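Local atomic coordinates of DNA polymerase (Pyrobaculum calidifontis, PDB entry 5MDN), a protein that probably catalyses template-directed DNA synthesis, extending DNA by one deoxyribonucleotide from a deoxyribonucleoside triphosphate and releasing diphosphate. Residues I170-N174 and D184-M188; D208-I212 and R243-L247; I212-V216 and L247-V253; L675-L681 and T712-I718. One frame throughout, in Å; residues are numbered along the deposited sequence.

Interaction 1 (I170-N174 and D184-M188)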
loop_
_atom_site.group_PDB
_atom_site.type_symbol
_atom_site.label_atom_id
_atom_site.label_comp_id
_atom_site.label_asym_id
_atom_site.label_seq_id
_atom_site.Cartn_x
_atom_site.Cartn_y
_atom_site.Cartn_z
ATOM N N ILE A 170 -17.360 -2.859 -10.916
ATOM C CA ILE A 170 -17.756 -2.835 -12.317
ATOM C C ILE A 170 -17.280 -4.107 -13.005
ATOM O O ILE A 170 -16.358 -4.786 -12.549
ATOM C CB ILE A 170 -17.208 -1.601 -13.071
ATOM C CG1 ILE A 170 -15.725 -1.787 -13.399
ATOM C CG2 ILE A 170 -17.417 -0.328 -12.263
ATOM C CD1 ILE A 170 -15.159 -0.699 -14.283
ATOM N N GLU A 171 -17.940 -4.426 -14.117
ATOM C CA GLU A 171 -17.461 -5.437 -15.048
ATOM C C GLU A 171 -17.629 -4.926 -16.471
ATOM O O GLU A 171 -18.663 -4.348 -16.816
ATOM C CB GLU A 171 -18.197 -6.770 -14.867
ATOM C CG GLU A 171 -17.844 -7.502 -13.578
ATOM C CD GLU A 171 -16.364 -7.836 -13.461
ATOM O OE1 GLU A 171 -15.686 -7.957 -14.504
ATOM O OE2 GLU A 171 -15.876 -7.971 -12.318
ATOM N N VAL A 172 -16.603 -5.138 -17.289
ATOM C CA VAL A 172 -16.504 -4.560 -18.623
ATOM C C VAL A 172 -16.479 -5.700 -19.632
ATOM O O VAL A 172 -15.823 -6.719 -19.398
ATOM C CB VAL A 172 -15.257 -3.662 -18.753
ATOM C CG1 VAL A 172 -15.036 -3.255 -20.193
ATOM C CG2 VAL A 172 -15.386 -2.438 -17.859
ATOM N N TYR A 173 -17.166 -5.506 -20.763
ATOM C CA TYR A 173 -17.381 -6.510 -21.805
ATOM C C TYR A 173 -16.154 -7.373 -22.092
ATOM O O TYR A 173 -16.177 -8.577 -21.821
ATOM C CB TYR A 173 -17.838 -5.805 -23.084
ATOM C CG TYR A 173 -18.401 -6.725 -24.136
ATOM C CD1 TYR A 173 -19.515 -7.506 -23.871
ATOM C CD2 TYR A 173 -17.833 -6.796 -25.399
ATOM C CE1 TYR A 173 -20.042 -8.346 -24.828
ATOM C CE2 TYR A 173 -18.356 -7.630 -26.365
ATOM C CZ TYR A 173 -19.457 -8.407 -26.074
ATOM O OH TYR A 173 -19.977 -9.239 -27.038
ATOM N N ASN A 174 -15.104 -6.786 -22.670
ATOM C CA ASN A 174 -13.784 -7.415 -22.816
ATOM C C ASN A 174 -13.777 -8.649 -23.730
ATOM O O ASN A 174 -12.910 -9.517 -23.598
ATOM C CB ASN A 174 -13.175 -7.727 -21.430
ATOM C CG ASN A 174 -13.350 -9.183 -20.983
ATOM O OD1 ASN A 174 -12.371 -9.857 -20.661
ATOM N ND2 ASN A 174 -14.585 -9.668 -20.960
ATOM N N ASP A 184 -15.858 -0.722 -26.116
ATOM C CA ASP A 184 -16.316 -1.780 -25.211
ATOM C C ASP A 184 -17.089 -1.176 -24.044
ATOM O O ASP A 184 -16.538 -0.346 -23.309
ATOM C CB ASP A 184 -15.136 -2.594 -24.689
ATOM C CG ASP A 184 -14.300 -3.185 -25.801
ATOM O OD1 ASP A 184 -13.602 -2.418 -26.497
ATOM O OD2 ASP A 184 -14.339 -4.421 -25.979
ATOM N N PRO A 185 -18.348 -1.555 -23.837
ATOM C CA PRO A 185 -19.188 -0.877 -22.846
ATOM C C PRO A 185 -19.037 -1.436 -21.437
ATOM O O PRO A 185 -18.632 -2.580 -21.224
ATOM C CB PRO A 185 -20.603 -1.140 -23.377
ATOM C CG PRO A 185 -20.493 -2.484 -24.010
ATOM C CD PRO A 185 -19.116 -2.527 -24.635
ATOM N N VAL A 186 -19.381 -0.588 -20.467
ATOM C CA VAL A 186 -19.483 -1.009 -19.071
ATOM C C VAL A 186 -20.761 -1.831 -18.921
ATOM O O VAL A 186 -21.869 -1.290 -18.969
ATOM C CB VAL A 186 -19.474 0.190 -18.116
ATOM C CG1 VAL A 186 -19.752 -0.260 -16.688
ATOM C CG2 VAL A 186 -18.142 0.922 -18.194
ATOM N N VAL A 187 -20.607 -3.143 -18.744
ATOM C CA VAL A 187 -21.746 -4.054 -18.806
ATOM C C VAL A 187 -22.573 -3.991 -17.524
ATOM O O VAL A 187 -23.804 -3.891 -17.568
ATOM C CB VAL A 187 -21.256 -5.485 -19.110
ATOM C CG1 VAL A 187 -21.999 -6.518 -18.275
ATOM C CG2 VAL A 187 -21.403 -5.788 -20.597
ATOM N N MET A 188 -21.915 -4.044 -16.365
ATOM C CA MET A 188 -22.608 -4.006 -15.086
ATOM C C MET A 188 -21.832 -3.136 -14.110
ATOM O O MET A 188 -20.604 -3.033 -14.182
ATOM C CB MET A 188 -22.784 -5.413 -14.493
ATOM C CG MET A 188 -24.020 -6.159 -14.969
ATOM S SD MET A 188 -24.161 -7.776 -14.181
ATOM C CE MET A 188 -25.839 -8.226 -14.617
#
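The aromatic ring of Y173 meets segment D184-M188 with its rim. V187 CG2 lies close to the ring plane, 4.2 Å from Y173 CD1, while on the other flank the carboxylate oxygen D184 OD2 sits near the same plane, 4.3 Å from CD2. P185 approaches at a slant, its CD packing 3.8 Å from Y173 CB. With Y173 CG turned anti to the backbone N (chi1 -166°), the ring extends past P185 and V187, and its hydroxyl is hydrogen-bonded to E175 and N321. The carboxylate of D184 is likewise committed outside the pair, to R176 in a salt bridge.

Behind the ring the two chains form an antiparallel ladder interrupted by a classic beta bulge. Two residues, V187 and M188, stand opposite the single residue E171, whose carbonyl oxygen accepts V187 N at 3.0 Å and M188 N at 3.3 Å. E171 N answers to M188 O at 3.0 Å, a nearly straight bond (164°). Beyond the bulge, V172 and V186 form a non-hydrogen-bonded pair with CG2 facing CG2 at 4.4 Å, and the ladder ends in a weak bond from Y173 N to P185 O.

D169-E171 fits the first exonuclease motif (Asp-x-Glu) of family B polymerases. D169 is a magnesium ligand of this protein, though no ion sits on it in this model; a bound magnesium ion lies about 4 Å from the E171 side chain. The joined strands, 165-172 and 186-193, are neighbours in a five-stranded mixed sheet. Helix 232-247 packs on I170 and V172, whereas helices 316-320 and 326-356 receive E171.

Interaction 2 (D208-I212 and R243-L247)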
loop_
_atom_site.group_PDB
_atom_site.type_symbol
_atom_site.label_atom_id
_atom_site.label_comp_id
_atom_site.label_asym_id
_atom_site.label_seq_id
_atom_site.Cartn_x
_atom_site.Cartn_y
_atom_site.Cartn_z
ATOM N N ASP A 208 -24.279 1.591 -22.869
ATOM C CA ASP A 208 -24.038 1.742 -21.441
ATOM C C ASP A 208 -24.219 3.188 -20.994
ATOM O O ASP A 208 -23.491 3.689 -20.133
ATOM C CB ASP A 208 -22.650 1.233 -21.072
ATOM C CG ASP A 208 -21.568 1.797 -21.959
ATOM O OD1 ASP A 208 -21.825 1.972 -23.170
ATOM O OD2 ASP A 208 -20.458 2.058 -21.447
ATOM N N ARG A 209 -25.187 3.887 -21.591
ATOM C CA ARG A 209 -25.522 5.227 -21.117
ATOM C C ARG A 209 -26.325 5.174 -19.825
ATOM O O ARG A 209 -26.110 5.994 -18.925
ATOM C CB ARG A 209 -26.312 5.988 -22.180
ATOM C CG ARG A 209 -25.581 6.248 -23.482
ATOM C CD ARG A 209 -26.495 6.962 -24.468
ATOM N NE ARG A 209 -25.782 7.518 -25.615
ATOM C CZ ARG A 209 -25.314 8.760 -25.671
ATOM N NH1 ARG A 209 -25.485 9.584 -24.645
ATOM N NH2 ARG A 209 -24.682 9.183 -26.759
ATOM N N ARG A 210 -27.261 4.225 -19.726
ATOM C CA ARG A 210 -28.103 4.114 -18.538
ATOM C C ARG A 210 -27.299 3.841 -17.271
ATOM O O ARG A 210 -27.696 4.277 -16.185
ATOM C CB ARG A 210 -29.146 3.010 -18.732
ATOM C CG ARG A 210 -28.567 1.656 -19.135
ATOM C CD ARG A 210 -29.661 0.671 -19.547
ATOM N NE ARG A 210 -30.470 0.251 -18.400
ATOM C CZ ARG A 210 -31.553 -0.516 -18.479
ATOM N NH1 ARG A 210 -31.976 -0.955 -19.657
ATOM N NH2 ARG A 210 -32.217 -0.837 -17.375
ATOM N N VAL A 211 -26.178 3.121 -17.380
ATOM C CA VAL A 211 -25.448 2.696 -16.189
ATOM C C VAL A 211 -24.558 3.818 -15.660
ATOM O O VAL A 211 -24.521 4.077 -14.452
ATOM C CB VAL A 211 -24.644 1.415 -16.482
ATOM C CG1 VAL A 211 -23.832 1.562 -17.755
ATOM C CG2 VAL A 211 -23.731 1.083 -15.315
ATOM N N ILE A 212 -23.829 4.503 -16.545
ATOM C CA ILE A 212 -23.012 5.630 -16.100
ATOM C C ILE A 212 -23.900 6.735 -15.545
ATOM O O ILE A 212 -23.580 7.359 -14.525
ATOM C CB ILE A 212 -22.117 6.140 -17.246
ATOM C CG1 ILE A 212 -21.101 5.071 -17.649
ATOM C CG2 ILE A 212 -21.395 7.420 -16.837
ATOM C CD1 ILE A 212 -20.243 5.460 -18.839
ATOM N N ARG A 243 -14.308 6.124 -20.567
ATOM C CA ARG A 243 -15.573 5.687 -21.151
ATOM C C ARG A 243 -16.605 6.808 -21.135
ATOM O O ARG A 243 -17.346 6.988 -22.109
ATOM C CB ARG A 243 -16.107 4.462 -20.407
ATOM C CG ARG A 243 -17.384 3.874 -21.000
ATOM C CD ARG A 243 -17.161 3.400 -22.424
ATOM N NE ARG A 243 -18.361 2.819 -23.022
ATOM C CZ ARG A 243 -18.458 2.466 -24.301
ATOM N NH1 ARG A 243 -17.427 2.634 -25.117
ATOM N NH2 ARG A 243 -19.586 1.943 -24.763
ATOM N N ALA A 244 -16.677 7.563 -20.036
ATOM C CA ALA A 244 -17.650 8.647 -19.938
ATOM C C ALA A 244 -17.393 9.731 -20.975
ATOM O O ALA A 244 -18.329 10.417 -21.402
ATOM C CB ALA A 244 -17.633 9.246 -18.532
ATOM N N LYS A 245 -16.136 9.908 -21.382
ATOM C CA LYS A 245 -15.827 10.859 -22.442
ATOM C C LYS A 245 -16.339 10.362 -23.790
ATOM O O LYS A 245 -16.943 11.123 -24.556
ATOM C CB LYS A 245 -14.318 11.101 -22.500
ATOM C CG LYS A 245 -13.741 11.783 -21.270
ATOM C CD LYS A 245 -12.269 12.122 -21.483
ATOM C CE LYS A 245 -11.604 12.605 -20.200
ATOM N NZ LYS A 245 -12.202 13.876 -19.702
ATOM N N ALA A 246 -16.092 9.086 -24.097
ATOM C CA ALA A 246 -16.488 8.529 -25.387
ATOM C C ALA A 246 -18.001 8.566 -25.583
ATOM O O ALA A 246 -18.483 8.784 -26.700
ATOM C CB ALA A 246 -15.965 7.099 -25.518
ATOM N N LEU A 247 -18.766 8.362 -24.512
ATOM C CA LEU A 247 -20.221 8.394 -24.596
ATOM C C LEU A 247 -20.801 9.792 -24.432
ATOM O O LEU A 247 -21.999 9.979 -24.672
ATOM C CB LEU A 247 -20.837 7.464 -23.545
ATOM C CG LEU A 247 -20.369 6.007 -23.547
ATOM C CD1 LEU A 247 -21.258 5.172 -22.644
ATOM C CD2 LEU A 247 -20.350 5.440 -24.962
#
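R243 reaches from helix 232-247 to D208, and its contacts begin at CG. From CB the chain leaves with CG anti to the backbone N (chi1 -176°), and CG touches the methyl I212 CD1 at 3.9 Å. A bend at chi2 then swings CD alongside D208 OD2. At the guanidinium the grip becomes polar and side-on: NE bonds to D208 OD2 at 2.7 Å, on its syn lone pair, and NH2 bonds to D208 OD1, also at 2.7 Å and on the syn side. Both bonds are nearly straight (167°), and the carboxylate and guanidinium planes lie only 25° apart. The remaining nitrogen, NH1, bonds to P181 O.

L247 covers the salt bridge with its two methyls. CD2 stands over the centre of one guanidinium face, and CD1 packs against the D208 carboxylate and against I212 CD1 at 3.9 Å. This largely buried ion pair therefore has an apolar lid, while D208 OD2 takes a further hydrogen bond from V186 N.

The result is a two-pronged Asp-Arg salt bridge joining the start of helix 209-222 to the last turns of helix 232-247 in the RNase H-like exonuclease domain of a family B polymerase.

Interaction 3 (I212-V216 and L247-V253)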
loop_
_atom_site.group_PDB
_atom_site.type_symbol
_atom_site.label_atom_id
_atom_site.label_comp_id
_atom_site.label_asym_id
_atom_site.label_seq_id
_atom_site.Cartn_x
_atom_site.Cartn_y
_atom_site.Cartn_z
ATOM N N ILE A 212 -23.829 4.503 -16.545
ATOM C CA ILE A 212 -23.012 5.630 -16.100
ATOM C C ILE A 212 -23.900 6.735 -15.545
ATOM O O ILE A 212 -23.580 7.359 -14.525
ATOM C CB ILE A 212 -22.117 6.140 -17.246
ATOM C CG1 ILE A 212 -21.101 5.071 -17.649
ATOM C CG2 ILE A 212 -21.395 7.420 -16.837
ATOM C CD1 ILE A 212 -20.243 5.460 -18.839
ATOM N N ARG A 213 -25.032 6.990 -16.204
ATOM C CA ARG A 213 -26.003 7.940 -15.674
ATOM C C ARG A 213 -26.523 7.490 -14.314
ATOM O O ARG A 213 -26.672 8.304 -13.395
ATOM C CB ARG A 213 -27.158 8.102 -16.660
ATOM C CG ARG A 213 -28.093 9.249 -16.341
ATOM C CD ARG A 213 -27.378 10.583 -16.498
ATOM N NE ARG A 213 -27.042 11.199 -15.220
ATOM C CZ ARG A 213 -26.037 12.052 -15.048
ATOM N NH1 ARG A 213 -25.270 12.390 -16.075
ATOM N NH2 ARG A 213 -25.803 12.571 -13.851
ATOM N N GLY A 214 -26.807 6.193 -14.170
ATOM C CA GLY A 214 -27.306 5.688 -12.900
ATOM C C GLY A 214 -26.276 5.756 -11.788
ATOM O O GLY A 214 -26.608 6.074 -10.642
ATOM N N PHE A 215 -25.017 5.441 -12.104
ATOM C CA PHE A 215 -23.951 5.541 -11.110
ATOM C C PHE A 215 -23.793 6.976 -10.619
ATOM O O PHE A 215 -23.744 7.230 -9.410
ATOM C CB PHE A 215 -22.638 5.020 -11.691
ATOM C CG PHE A 215 -21.480 5.086 -10.736
ATOM C CD1 PHE A 215 -21.595 4.587 -9.447
ATOM C CD2 PHE A 215 -20.273 5.640 -11.129
ATOM C CE1 PHE A 215 -20.527 4.647 -8.567
ATOM C CE2 PHE A 215 -19.203 5.702 -10.254
ATOM C CZ PHE A 215 -19.330 5.205 -8.973
ATOM N N VAL A 216 -23.695 7.929 -11.550
ATOM C CA VAL A 216 -23.502 9.330 -11.179
ATOM C C VAL A 216 -24.671 9.825 -10.336
ATOM O O VAL A 216 -24.483 10.485 -9.307
ATOM C CB VAL A 216 -23.302 10.196 -12.436
ATOM C CG1 VAL A 216 -23.258 11.663 -12.062
ATOM C CG2 VAL A 216 -22.026 9.795 -13.158
ATOM N N LEU A 247 -18.766 8.362 -24.512
ATOM C CA LEU A 247 -20.221 8.394 -24.596
ATOM C C LEU A 247 -20.801 9.792 -24.432
ATOM O O LEU A 247 -21.999 9.979 -24.672
ATOM C CB LEU A 247 -20.837 7.464 -23.545
ATOM C CG LEU A 247 -20.369 6.007 -23.547
ATOM C CD1 LEU A 247 -21.258 5.172 -22.644
ATOM C CD2 LEU A 247 -20.350 5.440 -24.962
ATOM N N GLY A 248 -19.992 10.772 -24.040
ATOM C CA GLY A 248 -20.479 12.124 -23.848
ATOM C C GLY A 248 -21.467 12.285 -22.716
ATOM O O GLY A 248 -22.333 13.164 -22.777
ATOM N N VAL A 249 -21.362 11.464 -21.681
ATOM C CA VAL A 249 -22.090 11.652 -20.431
ATOM C C VAL A 249 -21.070 11.980 -19.344
ATOM O O VAL A 249 -20.143 11.192 -19.113
ATOM C CB VAL A 249 -22.940 10.421 -20.066
ATOM C CG1 VAL A 249 -22.115 9.139 -20.090
ATOM C CG2 VAL A 249 -23.600 10.618 -18.704
ATOM N N PRO A 250 -21.173 13.132 -18.682
ATOM C CA PRO A 250 -20.108 13.542 -17.758
ATOM C C PRO A 250 -20.132 12.737 -16.467
ATOM O O PRO A 250 -21.193 12.390 -15.943
ATOM C CB PRO A 250 -20.415 15.022 -17.503
ATOM C CG PRO A 250 -21.890 15.131 -17.696
ATOM C CD PRO A 250 -22.245 14.140 -18.778
ATOM N N LEU A 251 -18.937 12.439 -15.959
ATOM C CA LEU A 251 -18.775 11.618 -14.759
ATOM C C LEU A 251 -18.644 12.513 -13.524
ATOM O O LEU A 251 -17.641 12.509 -12.812
ATOM C CB LEU A 251 -17.568 10.698 -14.912
ATOM C CG LEU A 251 -17.352 9.569 -13.901
ATOM C CD1 LEU A 251 -18.587 8.685 -13.786
ATOM C CD2 LEU A 251 -16.128 8.744 -14.270
ATOM N N ARG A 252 -19.691 13.300 -13.286
ATOM C CA ARG A 252 -19.681 14.335 -12.251
ATOM C C ARG A 252 -20.101 13.706 -10.929
ATOM O O ARG A 252 -21.280 13.679 -10.580
ATOM C CB ARG A 252 -20.600 15.487 -12.634
ATOM C CG ARG A 252 -20.198 16.215 -13.900
ATOM C CD ARG A 252 -21.172 17.340 -14.193
ATOM N NE ARG A 252 -22.544 16.850 -14.308
ATOM C CZ ARG A 252 -23.471 17.004 -13.368
ATOM N NH1 ARG A 252 -23.175 17.641 -12.243
ATOM N NH2 ARG A 252 -24.694 16.525 -13.550
ATOM N N VAL A 253 -19.123 13.200 -10.179
ATOM C CA VAL A 253 -19.404 12.488 -8.939
ATOM C C VAL A 253 -18.933 13.228 -7.688
ATOM O O VAL A 253 -19.401 12.898 -6.589
ATOM C CB VAL A 253 -18.813 11.063 -8.965
ATOM C CG1 VAL A 253 -19.500 10.225 -10.029
ATOM C CG2 VAL A 253 -17.314 11.115 -9.199
#
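V216 of helix 209-222 packs on L251 and V253, in the irregular chain that follows a Schellman motif at the end of helix 232-247. G248, with positive phi (66°), turns the chain out of that helix, and inverse gamma turns centred on L251 and R252 carry it past helix 209-222 in the RNase H-like exonuclease domain.

Apolar contacts dominate. At the G248 end I212 CG2 meets V249 CG1 at 3.7 Å, next to the I212-L247 contact. Further along, L251 CD1 touches three side chains of the helix: I212 CG2, V216 CG2 at 3.7 Å, and the ring edge of F215, 4.4 Å from CD2. The F215 ring also packs on strand 186-193 and meets the ring of F168. An alanine in place of V216 would probably take away the methyl on which L251 CD1 and V253 CG1 pack and open a gap between helix and loop.

Arginines form the outer margin. R213 folds back through bends at chi2 and chi3 so that its NH1 rests 3.6 Å from V249 CG2. Its NH2 comes within 4.1 Å of NH2 of R252, a pairing of like charges with K220 also close by; the salt bridge from R213 NE to D217 probably offsets part of this repulsion. Back in the interior, V216 CG2, lying beside its own backbone N, closes the contact against V253 CG1 at 4.0 Å.

Interaction 4 (L675-L681 and T712-I718)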
loop_
_atom_site.group_PDB
_atom_site.type_symbol
_atom_site.label_atom_id
_atom_site.label_comp_id
_atom_site.label_asym_id
_atom_site.label_seq_id
_atom_site.Cartn_x
_atom_site.Cartn_y
_atom_site.Cartn_z
ATOM N N LEU A 675 -6.171 -24.239 -18.657
ATOM C CA LEU A 675 -4.992 -24.430 -19.493
ATOM C C LEU A 675 -4.467 -23.142 -20.121
ATOM O O LEU A 675 -3.383 -23.163 -20.714
ATOM C CB LEU A 675 -5.292 -25.449 -20.598
ATOM C CG LEU A 675 -5.726 -26.845 -20.142
ATOM C CD1 LEU A 675 -5.719 -27.814 -21.313
ATOM C CD2 LEU A 675 -4.838 -27.355 -19.016
ATOM N N ILE A 676 -5.198 -22.029 -20.016
ATOM C CA ILE A 676 -4.758 -20.778 -20.629
ATOM C C ILE A 676 -3.570 -20.205 -19.865
ATOM O O ILE A 676 -3.532 -20.219 -18.627
ATOM C CB ILE A 676 -5.917 -19.767 -20.707
ATOM C CG1 ILE A 676 -6.862 -20.102 -21.865
ATOM C CG2 ILE A 676 -5.403 -18.341 -20.850
ATOM C CD1 ILE A 676 -7.854 -21.183 -21.598
ATOM N N ILE A 677 -2.589 -19.700 -20.611
ATOM C CA ILE A 677 -1.392 -19.071 -20.064
ATOM C C ILE A 677 -1.435 -17.589 -20.421
ATOM O O ILE A 677 -1.476 -17.231 -21.603
ATOM C CB ILE A 677 -0.115 -19.733 -20.606
ATOM C CG1 ILE A 677 -0.167 -21.248 -20.385
ATOM C CG2 ILE A 677 1.116 -19.136 -19.949
ATOM C CD1 ILE A 677 0.924 -22.009 -21.101
ATOM N N TRP A 678 -1.429 -16.728 -19.404
ATOM C CA TRP A 678 -1.534 -15.289 -19.616
ATOM C C TRP A 678 -0.164 -14.635 -19.748
ATOM O O TRP A 678 0.816 -15.050 -19.123
ATOM C CB TRP A 678 -2.270 -14.588 -18.468
ATOM C CG TRP A 678 -3.650 -15.064 -18.157
ATOM C CD1 TRP A 678 -4.056 -15.678 -17.009
ATOM C CD2 TRP A 678 -4.806 -14.983 -18.998
ATOM N NE1 TRP A 678 -5.394 -15.967 -17.072
ATOM C CE2 TRP A 678 -5.879 -15.556 -18.286
ATOM C CE3 TRP A 678 -5.041 -14.481 -20.283
ATOM C CZ2 TRP A 678 -7.164 -15.641 -18.813
ATOM C CZ3 TRP A 678 -6.318 -14.567 -20.804
ATOM C CH2 TRP A 678 -7.363 -15.143 -20.070
ATOM N N LYS A 679 -0.107 -13.600 -20.585
ATOM C CA LYS A 679 1.002 -12.656 -20.596
ATOM C C LYS A 679 0.441 -11.316 -21.057
ATOM O O LYS A 679 -0.375 -11.268 -21.981
ATOM C CB LYS A 679 2.158 -13.115 -21.490
ATOM C CG LYS A 679 3.469 -12.415 -21.164
ATOM C CD LYS A 679 3.880 -12.672 -19.720
ATOM C CE LYS A 679 4.969 -11.711 -19.264
ATOM N NZ LYS A 679 4.460 -10.318 -19.114
ATOM N N THR A 680 0.885 -10.235 -20.416
ATOM C CA THR A 680 0.169 -8.967 -20.498
ATOM C C THR A 680 0.657 -8.019 -21.590
ATOM O O THR A 680 -0.060 -7.061 -21.899
ATOM C CB THR A 680 0.233 -8.244 -19.145
ATOM O OG1 THR A 680 -0.773 -7.224 -19.100
ATOM C CG2 THR A 680 1.603 -7.613 -18.933
ATOM N N LEU A 681 1.836 -8.250 -22.179
ATOM C CA LEU A 681 2.365 -7.378 -23.229
ATOM C C LEU A 681 2.480 -5.931 -22.760
ATOM O O LEU A 681 1.582 -5.123 -23.021
ATOM C CB LEU A 681 1.484 -7.444 -24.484
ATOM C CG LEU A 681 1.664 -8.581 -25.488
ATOM C CD1 LEU A 681 0.689 -8.412 -26.635
ATOM C CD2 LEU A 681 3.089 -8.582 -26.018
ATOM N N THR A 712 -2.423 -5.351 -23.678
ATOM C CA THR A 712 -3.351 -6.358 -24.187
ATOM C C THR A 712 -2.836 -7.729 -23.787
ATOM O O THR A 712 -1.734 -8.117 -24.186
ATOM C CB THR A 712 -3.497 -6.257 -25.712
ATOM O OG1 THR A 712 -2.385 -5.535 -26.263
ATOM C CG2 THR A 712 -4.795 -5.556 -26.083
ATOM N N THR A 713 -3.629 -8.455 -23.006
ATOM C CA THR A 713 -3.268 -9.792 -22.559
ATOM C C THR A 713 -3.701 -10.799 -23.615
ATOM O O THR A 713 -4.794 -10.690 -24.179
ATOM C CB THR A 713 -3.927 -10.110 -21.213
ATOM O OG1 THR A 713 -5.348 -9.970 -21.329
ATOM C CG2 THR A 713 -3.426 -9.157 -20.136
ATOM N N VAL A 714 -2.835 -11.776 -23.890
ATOM C CA VAL A 714 -3.039 -12.647 -25.042
ATOM C C VAL A 714 -3.812 -13.912 -24.671
ATOM O O VAL A 714 -4.896 -14.157 -25.216
ATOM C CB VAL A 714 -1.688 -12.953 -25.731
ATOM C CG1 VAL A 714 -0.691 -13.632 -24.783
ATOM C CG2 VAL A 714 -1.906 -13.803 -26.978
ATOM N N GLY A 715 -3.286 -14.717 -23.749
ATOM C CA GLY A 715 -3.946 -15.950 -23.370
ATOM C C GLY A 715 -3.841 -17.019 -24.439
ATOM O O GLY A 715 -4.613 -17.005 -25.402
ATOM N N TYR A 716 -2.896 -17.946 -24.295
ATOM C CA TYR A 716 -2.646 -18.952 -25.318
ATOM C C TYR A 716 -2.645 -20.353 -24.720
ATOM O O TYR A 716 -2.402 -20.547 -23.525
ATOM C CB TYR A 716 -1.320 -18.683 -26.044
ATOM C CG TYR A 716 -0.087 -18.744 -25.170
ATOM C CD1 TYR A 716 0.562 -19.949 -24.926
ATOM C CD2 TYR A 716 0.438 -17.592 -24.601
ATOM C CE1 TYR A 716 1.694 -20.004 -24.134
ATOM C CE2 TYR A 716 1.570 -17.638 -23.808
ATOM C CZ TYR A 716 2.193 -18.847 -23.578
ATOM O OH TYR A 716 3.319 -18.899 -22.790
ATOM N N VAL A 717 -2.924 -21.333 -25.580
ATOM C CA VAL A 717 -2.896 -22.746 -25.224
ATOM C C VAL A 717 -2.067 -23.490 -26.265
ATOM O O VAL A 717 -2.211 -23.253 -27.470
ATOM C CB VAL A 717 -4.317 -23.343 -25.134
ATOM C CG1 VAL A 717 -4.259 -24.811 -24.745
ATOM C CG2 VAL A 717 -5.167 -22.558 -24.144
ATOM N N ILE A 718 -1.202 -24.388 -25.802
ATOM C CA ILE A 718 -0.394 -25.207 -26.699
ATOM C C ILE A 718 -1.235 -26.372 -27.210
ATOM O O ILE A 718 -1.908 -27.060 -26.433
ATOM C CB ILE A 718 0.885 -25.696 -25.996
ATOM C CG1 ILE A 718 1.917 -24.566 -25.872
ATOM C CG2 ILE A 718 1.491 -26.886 -26.726
ATOM C CD1 ILE A 718 1.615 -23.518 -24.823
#
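I677 and Y716 form a single antiparallel bridge, hydrogen-bonded both ways between N and O (3.0 Å from I677 N and 3.1 Å from Y716 N), and V714 N to K679 O at 3.2 Å continues the pairing of two segments whose directions differ by 143°.

Over this bridge the Y716 ring turns one face to I677. The CB of I677 stands 4.0 Å from the ring centroid and 18° off the normal, a CH-pi contact, while CG2 reaches the hydroxyl end and CD1 packs on CE1. Chi1 of 63° folds the ring back over its partner, and I718 CD1 meets its edge in plane. An alanine in place of Y716 would probably strip I677 of its aromatic cover and deprive P693 and A697 of helix 693-697 of a packing partner.

Next to the bridge, I676 CG1 packs on V717 CG2 at 3.8 Å. G715 CA comes obliquely to the W678 ring, 3.6 Å from CE3, where a CB would probably be too close to the ring, while I676 CG2 lies over a face of the indole.

Main-chain hydrogen bonds thus fix the alignment of the segments, while hydrocarbon and aromatic surface packs them together at the Y716 end; toward T680 and T712 the contact becomes more polar and more exposed.

In the fold
Three of the contacts build the exonuclease domain, and the fourth belongs to the polymerase part of the chain. Interaction 1 is entirely buried and relies on main-chain bonds within the central sheet, close to the magnesium-binding residues. Interaction 2 touches it through V186 N and D208 OD2, but it joins helices, with a buried salt bridge as its main bond. Interaction 3 shares I212 and L247 with interaction 2 and continues along the same helix 209-222, with apolar packing inside and like charges at the margin. Interaction 4, about 20 Å from interaction 1 between centres, again uses strand-like pairing, but it is only partly buried and bears an aromatic cover.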